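Local coordinates for protein glutaredoxin (Grx-1) (Archaeoglobus fulgidus, PDB 3IC4) that probably works as a small thiol-disulfide oxidoreductase of the glutaredoxin family, transferring electrons, at residues G18-P23 / W43-E48. Residues are numbered along the deposited sequence; the frame is centred on the assembly and turned at random.
Sequences GLSTCP and WIDKLE
S20 and D45 meet through two hydrogen bonds where, in this thioredoxin fold, the loop leading to the CxxC helix start passes the turn that follows the neighbouring parallel strand. The bond from S20 OG to D45 OD2 is short, 2.6 Å, and uses the syn lone pair of that oxygen. S20 N gives its hydrogen to D45 OD1 at 2.8 Å. That bond is fairly straight, but the donor stands above the carboxylate plane, 41° out of it. Both carboxylate oxygens are therefore held by one residue. The serine hydroxyl sits between its own backbone N and carbonyl carbon (chi1 74°), which keeps OG and N on the same flank of the residue, facing D45. An alanine in place of D45 would probably leave S20 N and OG without these acceptors and the 19-22 turn less firmly tied to the 3-10 segment 44-46.

The indole of W43 lies against S20, with S20 CA over one face of its six-membered ring. S20 CA is 3.8 Å from the centroid of the six-membered ring of W43. At 22° off the ring normal, this meets the geometry of a CH-pi contact, while G18 C and L19 N border the ring edge near its plane. Next to it along the chain, the parallel pairing of strands 15-18 and 40-43 ends with I44 N donating to G18 O at 2.9 Å, nearly straight. I44 in turn packs against V55 and I56 of helix 49-63. The type I turn from L19 to C22 delivers C22 to the N-cap of helix 23-35, consistent with a CxxC redox site of thioredoxin type at this helix start. K46, its chain bent at chi2 and chi4, brings NZ to 3.4 Å from S20 OG, a weak hydrogen bond to the same hydroxyl that donates to D45 OD2.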
loop_
_atom_site.group_PDB
_atom_site.type_symbol
_atom_site.label_atom_id
_atom_site.label_comp_id
_atom_site.label_asym_id
_atom_site.label_seq_id
_atom_site.Cartn_x
_atom_site.Cartn_y
_atom_site.Cartn_z
ATOM N N GLY A 18 3.140 -2.962 -1.725
ATOM C CA GLY A 18 4.343 -3.670 -1.302
ATOM C C GLY A 18 4.852 -4.685 -2.308
ATOM O O GLY A 18 4.428 -4.701 -3.420
ATOM N N LEU A 19 5.853 -5.433 -1.905
ATOM C CA LEU A 19 6.336 -6.571 -2.643
ATOM C C LEU A 19 6.084 -7.804 -1.795
ATOM O O LEU A 19 6.361 -7.821 -0.609
ATOM C CB LEU A 19 7.821 -6.464 -2.896
ATOM C CG LEU A 19 8.324 -5.252 -3.704
ATOM C CD1 LEU A 19 9.807 -5.265 -3.661
ATOM C CD2 LEU A 19 7.832 -5.386 -5.100
ATOM N N SER A 20 5.707 -8.869 -2.479
ATOM C CA SER A 20 5.247 -10.096 -1.801
ATOM C C SER A 20 6.418 -10.771 -1.129
ATOM O O SER A 20 6.232 -11.585 -0.177
ATOM C CB SER A 20 4.503 -11.000 -2.788
ATOM O OG SER A 20 5.418 -11.618 -3.662
ATOM N N THR A 21 7.609 -10.513 -1.650
ATOM C CA THR A 21 8.877 -11.064 -1.191
ATOM C C THR A 21 9.555 -10.278 -0.095
ATOM O O THR A 21 10.596 -10.717 0.449
ATOM C CB THR A 21 9.809 -11.188 -2.408
ATOM O OG1 THR A 21 9.907 -9.908 -3.040
ATOM C CG2 THR A 21 9.205 -12.134 -3.395
ATOM N N CYS A 22 8.993 -9.144 0.277
ATOM C CA CYS A 22 9.683 -8.258 1.227
ATOM C C CYS A 22 9.229 -8.533 2.664
ATOM O O CYS A 22 8.022 -8.482 2.912
ATOM C CB CYS A 22 9.347 -6.849 0.902
ATOM S SG CYS A 22 9.703 -5.597 2.197
ATOM N N PRO A 23 10.147 -8.761 3.605
ATOM C CA PRO A 23 9.716 -9.097 4.966
ATOM C C PRO A 23 9.060 -7.966 5.732
ATOM O O PRO A 23 8.213 -8.222 6.569
ATOM C CB PRO A 23 10.996 -9.538 5.641
ATOM C CG PRO A 23 12.061 -8.844 4.909
ATOM C CD PRO A 23 11.620 -8.793 3.488
ATOM N N TRP A 43 0.572 -5.910 -4.833
ATOM C CA TRP A 43 1.917 -6.455 -4.902
ATOM C C TRP A 43 2.542 -6.015 -6.243
ATOM O O TRP A 43 2.162 -6.486 -7.361
ATOM C CB TRP A 43 1.830 -7.957 -4.851
ATOM C CG TRP A 43 1.295 -8.535 -3.613
ATOM C CD1 TRP A 43 0.300 -9.470 -3.549
ATOM C CD2 TRP A 43 1.739 -8.337 -2.258
ATOM N NE1 TRP A 43 0.102 -9.851 -2.254
ATOM C CE2 TRP A 43 0.954 -9.168 -1.434
ATOM C CE3 TRP A 43 2.731 -7.572 -1.656
ATOM C CZ2 TRP A 43 1.156 -9.259 -0.034
ATOM C CZ3 TRP A 43 2.894 -7.645 -0.256
ATOM C CH2 TRP A 43 2.115 -8.437 0.520
ATOM N N ILE A 44 3.514 -5.154 -6.125
ATOM C CA ILE A 44 4.093 -4.495 -7.287
ATOM C C ILE A 44 4.884 -5.533 -8.065
ATOM O O ILE A 44 4.983 -5.475 -9.292
ATOM C CB ILE A 44 4.999 -3.318 -6.815
ATOM C CG1 ILE A 44 4.133 -2.255 -6.093
ATOM C CG2 ILE A 44 5.798 -2.778 -7.962
ATOM C CD1 ILE A 44 4.856 -1.130 -5.520
ATOM N N ASP A 45 5.423 -6.528 -7.361
ATOM C CA ASP A 45 6.125 -7.599 -8.026
ATOM C C ASP A 45 5.292 -8.529 -8.907
ATOM O O ASP A 45 5.853 -9.300 -9.714
ATOM C CB ASP A 45 6.926 -8.374 -7.005
ATOM C CG ASP A 45 6.081 -9.004 -5.925
ATOM O OD1 ASP A 45 5.307 -8.314 -5.236
ATOM O OD2 ASP A 45 6.291 -10.258 -5.719
ATOM N N LYS A 46 3.985 -8.538 -8.675
ATOM C CA LYS A 46 3.019 -9.296 -9.491
ATOM C C LYS A 46 2.533 -8.530 -10.712
ATOM O O LYS A 46 1.791 -9.070 -11.531
ATOM C CB LYS A 46 1.854 -9.695 -8.596
ATOM C CG LYS A 46 2.289 -10.541 -7.400
ATOM C CD LYS A 46 2.579 -11.990 -7.765
ATOM C CE LYS A 46 3.596 -12.665 -6.805
ATOM N NZ LYS A 46 2.986 -13.113 -5.530
ATOM N N LEU A 47 2.957 -7.272 -10.841
ATOM C CA LEU A 47 2.735 -6.429 -12.009
ATOM C C LEU A 47 3.943 -6.463 -12.934
ATOM O O LEU A 47 5.045 -6.775 -12.511
ATOM C CB LEU A 47 2.486 -4.982 -11.548
ATOM C CG LEU A 47 1.302 -4.816 -10.559
ATOM C CD1 LEU A 47 1.058 -3.380 -10.171
ATOM C CD2 LEU A 47 0.062 -5.381 -11.159
ATOM N N GLU A 48 3.741 -6.104 -14.192
ATOM C CA GLU A 48 4.820 -6.095 -15.185
ATOM C C GLU A 48 4.701 -4.851 -16.029
ATOM O O GLU A 48 3.601 -4.303 -16.197
ATOM C CB GLU A 48 4.752 -7.335 -16.118
ATOM C CG GLU A 48 5.041 -8.686 -15.434
ATOM C CD GLU A 48 6.521 -8.877 -14.954
ATOM O OE1 GLU A 48 7.421 -8.106 -15.391
ATOM O OE2 GLU A 48 6.773 -9.835 -14.143
#